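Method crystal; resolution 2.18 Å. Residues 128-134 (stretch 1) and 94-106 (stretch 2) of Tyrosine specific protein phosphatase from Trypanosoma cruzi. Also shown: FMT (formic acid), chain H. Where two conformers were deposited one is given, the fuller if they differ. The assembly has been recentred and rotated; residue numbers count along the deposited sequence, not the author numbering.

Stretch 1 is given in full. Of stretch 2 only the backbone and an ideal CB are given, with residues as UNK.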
# COMPACT_ATOMS: atom_id res chain seq x y z
N VAL A 128 -6.50 16.53 1.12
CA VAL A 128 -6.54 15.12 0.71
C VAL A 128 -7.66 14.38 1.42
O VAL A 128 -7.77 14.43 2.64
CB VAL A 128 -5.22 14.37 1.02
CG1 VAL A 128 -5.26 12.98 0.39
CG2 VAL A 128 -3.99 15.15 0.49
N LYS A 129 -8.49 13.66 0.66
CA LYS A 129 -9.53 12.82 1.24
C LYS A 129 -9.20 11.34 1.09
O LYS A 129 -9.55 10.53 1.95
CB LYS A 129 -10.87 13.10 0.55
CG LYS A 129 -11.39 14.50 0.78
CD LYS A 129 -11.84 14.66 2.22
CE LYS A 129 -12.42 16.04 2.49
NZ LYS A 129 -12.86 16.11 3.94
N ALA A 130 -8.54 10.98 -0.00
CA ALA A 130 -8.27 9.57 -0.28
C ALA A 130 -7.02 9.37 -1.14
O ALA A 130 -6.50 10.33 -1.73
CB ALA A 130 -9.47 8.91 -0.97
N ASP A 131 -6.57 8.13 -1.21
CA ASP A 131 -5.40 7.78 -2.01
C ASP A 131 -5.79 6.75 -3.06
O ASP A 131 -6.50 5.79 -2.76
CB ASP A 131 -4.28 7.22 -1.12
CG ASP A 131 -3.62 8.31 -0.27
OD1 ASP A 131 -2.73 9.02 -0.80
OD2 ASP A 131 -3.99 8.46 0.92
N ARG A 132 -5.33 6.97 -4.29
CA ARG A 132 -5.67 6.08 -5.40
C ARG A 132 -5.22 4.63 -5.19
O ARG A 132 -4.06 4.35 -4.82
CB ARG A 132 -5.07 6.61 -6.71
CG ARG A 132 -5.44 5.77 -7.93
CD ARG A 132 -5.02 6.46 -9.22
NE ARG A 132 -3.62 6.88 -9.15
CZ ARG A 132 -2.59 6.06 -9.37
NH1 ARG A 132 -2.80 4.78 -9.69
NH2 ARG A 132 -1.35 6.52 -9.28
N TYR A 133 -6.13 3.69 -5.43
CA TYR A 133 -5.77 2.28 -5.38
C TYR A 133 -6.14 1.53 -6.66
O TYR A 133 -6.10 0.30 -6.71
CB TYR A 133 -6.39 1.62 -4.14
CG TYR A 133 -7.87 1.88 -4.00
CD1 TYR A 133 -8.80 1.08 -4.64
CD2 TYR A 133 -8.34 2.91 -3.19
CE1 TYR A 133 -10.17 1.30 -4.50
CE2 TYR A 133 -9.72 3.15 -3.05
CZ TYR A 133 -10.62 2.34 -3.71
OH TYR A 133 -11.97 2.55 -3.57
N TRP A 134 -6.48 2.29 -7.71
CA TRP A 134 -6.85 1.70 -9.00
C TRP A 134 -5.88 2.18 -10.08
O TRP A 134 -5.29 3.24 -9.92
CB TRP A 134 -8.28 2.09 -9.38
CG TRP A 134 -8.47 3.58 -9.43
CD1 TRP A 134 -8.24 4.40 -10.50
CD2 TRP A 134 -8.92 4.41 -8.37
NE1 TRP A 134 -8.52 5.70 -10.15
CE2 TRP A 134 -8.94 5.74 -8.85
CE3 TRP A 134 -9.32 4.17 -7.04
CZ2 TRP A 134 -9.35 6.82 -8.06
CZ3 TRP A 134 -9.72 5.24 -6.26
CH2 TRP A 134 -9.73 6.55 -6.76
N UNK A 94 -12.62 3.56 6.20
CA UNK A 94 -11.95 4.78 5.76
C UNK A 94 -11.37 4.54 4.37
O UNK A 94 -11.33 3.38 3.90
CB UNK A 94 -10.86 5.20 6.75
N UNK A 95 -10.97 5.61 3.70
CA UNK A 95 -10.13 5.48 2.51
C UNK A 95 -8.75 5.06 3.03
O UNK A 95 -8.14 5.78 3.83
CB UNK A 95 -10.07 6.78 1.70
N UNK A 96 -8.27 3.88 2.60
CA UNK A 96 -6.96 3.40 3.11
C UNK A 96 -5.83 4.37 2.78
O UNK A 96 -5.84 4.98 1.70
CB UNK A 96 -6.63 2.02 2.53
N UNK A 97 -4.89 4.53 3.71
CA UNK A 97 -3.71 5.34 3.44
C UNK A 97 -2.75 4.49 2.60
O UNK A 97 -2.95 3.28 2.47
CB UNK A 97 -3.05 5.82 4.74
N UNK A 98 -1.75 5.13 1.99
CA UNK A 98 -0.84 4.43 1.08
C UNK A 98 -0.30 3.13 1.68
O UNK A 98 -0.40 2.07 1.06
CB UNK A 98 0.33 5.35 0.71
N UNK A 99 0.20 3.20 2.91
CA UNK A 99 0.78 2.01 3.53
C UNK A 99 -0.29 1.00 3.96
O UNK A 99 0.03 -0.13 4.34
CB UNK A 99 1.63 2.41 4.74
N UNK A 100 -1.56 1.38 3.86
CA UNK A 100 -2.65 0.49 4.22
C UNK A 100 -3.38 -0.06 3.01
O UNK A 100 -4.25 -0.93 3.13
CB UNK A 100 -3.64 1.22 5.13
N UNK A 101 -3.02 0.43 1.83
CA UNK A 101 -3.63 -0.06 0.60
C UNK A 101 -3.42 -1.56 0.34
O UNK A 101 -4.35 -2.23 -0.10
CB UNK A 101 -3.07 0.74 -0.58
N UNK A 102 -2.21 -2.10 0.64
CA UNK A 102 -2.08 -3.54 0.39
C UNK A 102 -3.05 -4.35 1.26
O UNK A 102 -3.62 -5.35 0.78
CB UNK A 102 -0.64 -3.99 0.65
N UNK A 103 -3.24 -3.92 2.51
CA UNK A 103 -4.24 -4.53 3.39
C UNK A 103 -5.63 -4.45 2.79
O UNK A 103 -6.41 -5.41 2.83
CB UNK A 103 -4.23 -3.85 4.76
N UNK A 104 -5.95 -3.30 2.23
CA UNK A 104 -7.29 -3.06 1.71
C UNK A 104 -7.53 -4.00 0.53
O UNK A 104 -8.56 -4.70 0.47
CB UNK A 104 -7.47 -1.60 1.29
N UNK A 105 -6.58 -4.05 -0.39
CA UNK A 105 -6.71 -4.89 -1.58
C UNK A 105 -6.74 -6.37 -1.22
O UNK A 105 -7.47 -7.17 -1.82
CB UNK A 105 -5.56 -4.61 -2.55
N UNK A 106 -5.93 -6.74 -0.23
CA UNK A 106 -5.88 -8.13 0.23
C UNK A 106 -7.23 -8.54 0.80
O UNK A 106 -7.69 -9.67 0.61
CB UNK A 106 -4.78 -8.32 1.28
C FMT H . -8.91 1.10 5.09
O1 FMT H . -8.46 1.05 6.25
O2 FMT H . -10.10 0.96 4.77

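Position 94 has nothing of stretch 1 within 5.5 Å of its ideal CB, so the contact sets no rule, although the formic acid nearby could take a donor. Gln 94 donates from NE2 to O1 of the formic acid at 3.0 Å.

At position 95 CA-to-CB points toward stretch 1, and the ideal CB already stands 3.5 Å from the CB of Ala 130, with the O of Lys 129 close by. So tight an approach favours a very small residue, alanine or perhaps glycine or serine. It is Ala 95, whose CB does just that.

Position 96 points sideways, and its phi of -60° and psi of 142° admit many residues, proline among them. With the ring of Tyr 133 in reach, a compact apolar group would suit. Pro 96 brings its CG to 4.4 Å from CD2 of Tyr 133. Its O accepts from water 1 at 2.6 Å, and that water accepts from the N of Asp 131 at 2.9 Å, joining the two backbones.

Position 97 points away, leaving the choice wide; it is Val 97. Position 98 points sideways near the carboxylate of Asp 131, where a donor or a small aliphatic group could fit. Val 98 takes the second option, its CG2 3.6 Å from OD1 of Asp 131. The polar link runs through the backbone: water 2 accepts from the N of Val 98 and donates to OD2 of Asp 131, both at 2.9 Å.

Positions 99 and 100 are out of reach, with room for a CB at 100; they are Gln 99 and Gly 100.

Position 101 opens the helix and points toward stretch 1, its ideal CB 4.9 Å from the CB of Tyr 133. Leucine, isoleucine or methionine would suit. Ile 101 sets CG2 3.9 Å from the CB of Tyr 133, while CD1 reaches the O of Arg 132 at 3.5 Å.

Positions 102 and 103 are out of reach: Pro 102 and Asp 103.

Position 104 points toward stretch 1, but its ideal CB touches nothing there, so only a long side chain, aromatic or aliphatic, could reach the Tyr 133 ring. Phe 104 turns its edge to that ring's face, CE2 3.8 Å from CE1 of Tyr 133, with the planes at 64°.

Position 105 points sideways, and a branched or flexible apolar chain could still reach across. Leu 105 does, its CD2 4.4 Å from CD1 of Tyr 133. Position 106, out of reach, is Ala 106.

Stretch 2 (94-106) QAPVVQGIPDFLA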
# COMPACT_ATOMS: atom_id res chain seq x y z
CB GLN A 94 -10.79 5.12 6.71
CG GLN A 94 -9.69 4.06 6.65
CD GLN A 94 -8.46 4.40 7.49
OE1 GLN A 94 -8.45 5.35 8.28
NE2 GLN A 94 -7.41 3.61 7.31
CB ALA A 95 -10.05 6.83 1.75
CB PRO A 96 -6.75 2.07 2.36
CG PRO A 96 -7.59 2.23 1.07
CD PRO A 96 -8.81 3.02 1.53
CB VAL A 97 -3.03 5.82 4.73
CG1 VAL A 97 -4.03 6.59 5.60
CG2 VAL A 97 -2.45 4.64 5.51
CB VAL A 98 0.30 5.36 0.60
CG1 VAL A 98 1.41 4.57 -0.10
CG2 VAL A 98 -0.28 6.42 -0.34
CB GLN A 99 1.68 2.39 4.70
CG GLN A 99 2.79 3.39 4.34
CD GLN A 99 3.80 2.88 3.31
OE1 GLN A 99 3.82 1.69 2.96
NE2 GLN A 99 4.66 3.78 2.83
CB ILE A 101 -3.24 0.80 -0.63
CG1 ILE A 101 -3.98 2.14 -0.59
CG2 ILE A 101 -3.54 0.09 -1.96
CD1 ILE A 101 -3.47 3.15 -1.63
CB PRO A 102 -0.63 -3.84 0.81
CG PRO A 102 0.09 -2.54 0.68
CD PRO A 102 -0.92 -1.49 1.04
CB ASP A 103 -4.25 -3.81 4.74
CG ASP A 103 -2.90 -3.80 5.41
OD1 ASP A 103 -1.97 -3.11 4.90
OD2 ASP A 103 -2.77 -4.48 6.46
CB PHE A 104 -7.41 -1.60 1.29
CG PHE A 104 -8.76 -1.21 0.73
CD1 PHE A 104 -9.88 -1.15 1.56
CD2 PHE A 104 -8.91 -0.89 -0.61
CE1 PHE A 104 -11.12 -0.76 1.05
CE2 PHE A 104 -10.15 -0.51 -1.13
CZ PHE A 104 -11.25 -0.45 -0.30
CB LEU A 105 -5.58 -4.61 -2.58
CG LEU A 105 -5.53 -3.18 -3.15
CD1 LEU A 105 -4.44 -3.01 -4.22
CD2 LEU A 105 -6.87 -2.75 -3.69
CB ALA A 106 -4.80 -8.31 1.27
O HOH W 1 -7.58 5.66 -0.14
O HOH W 2 -1.68 7.94 2.65
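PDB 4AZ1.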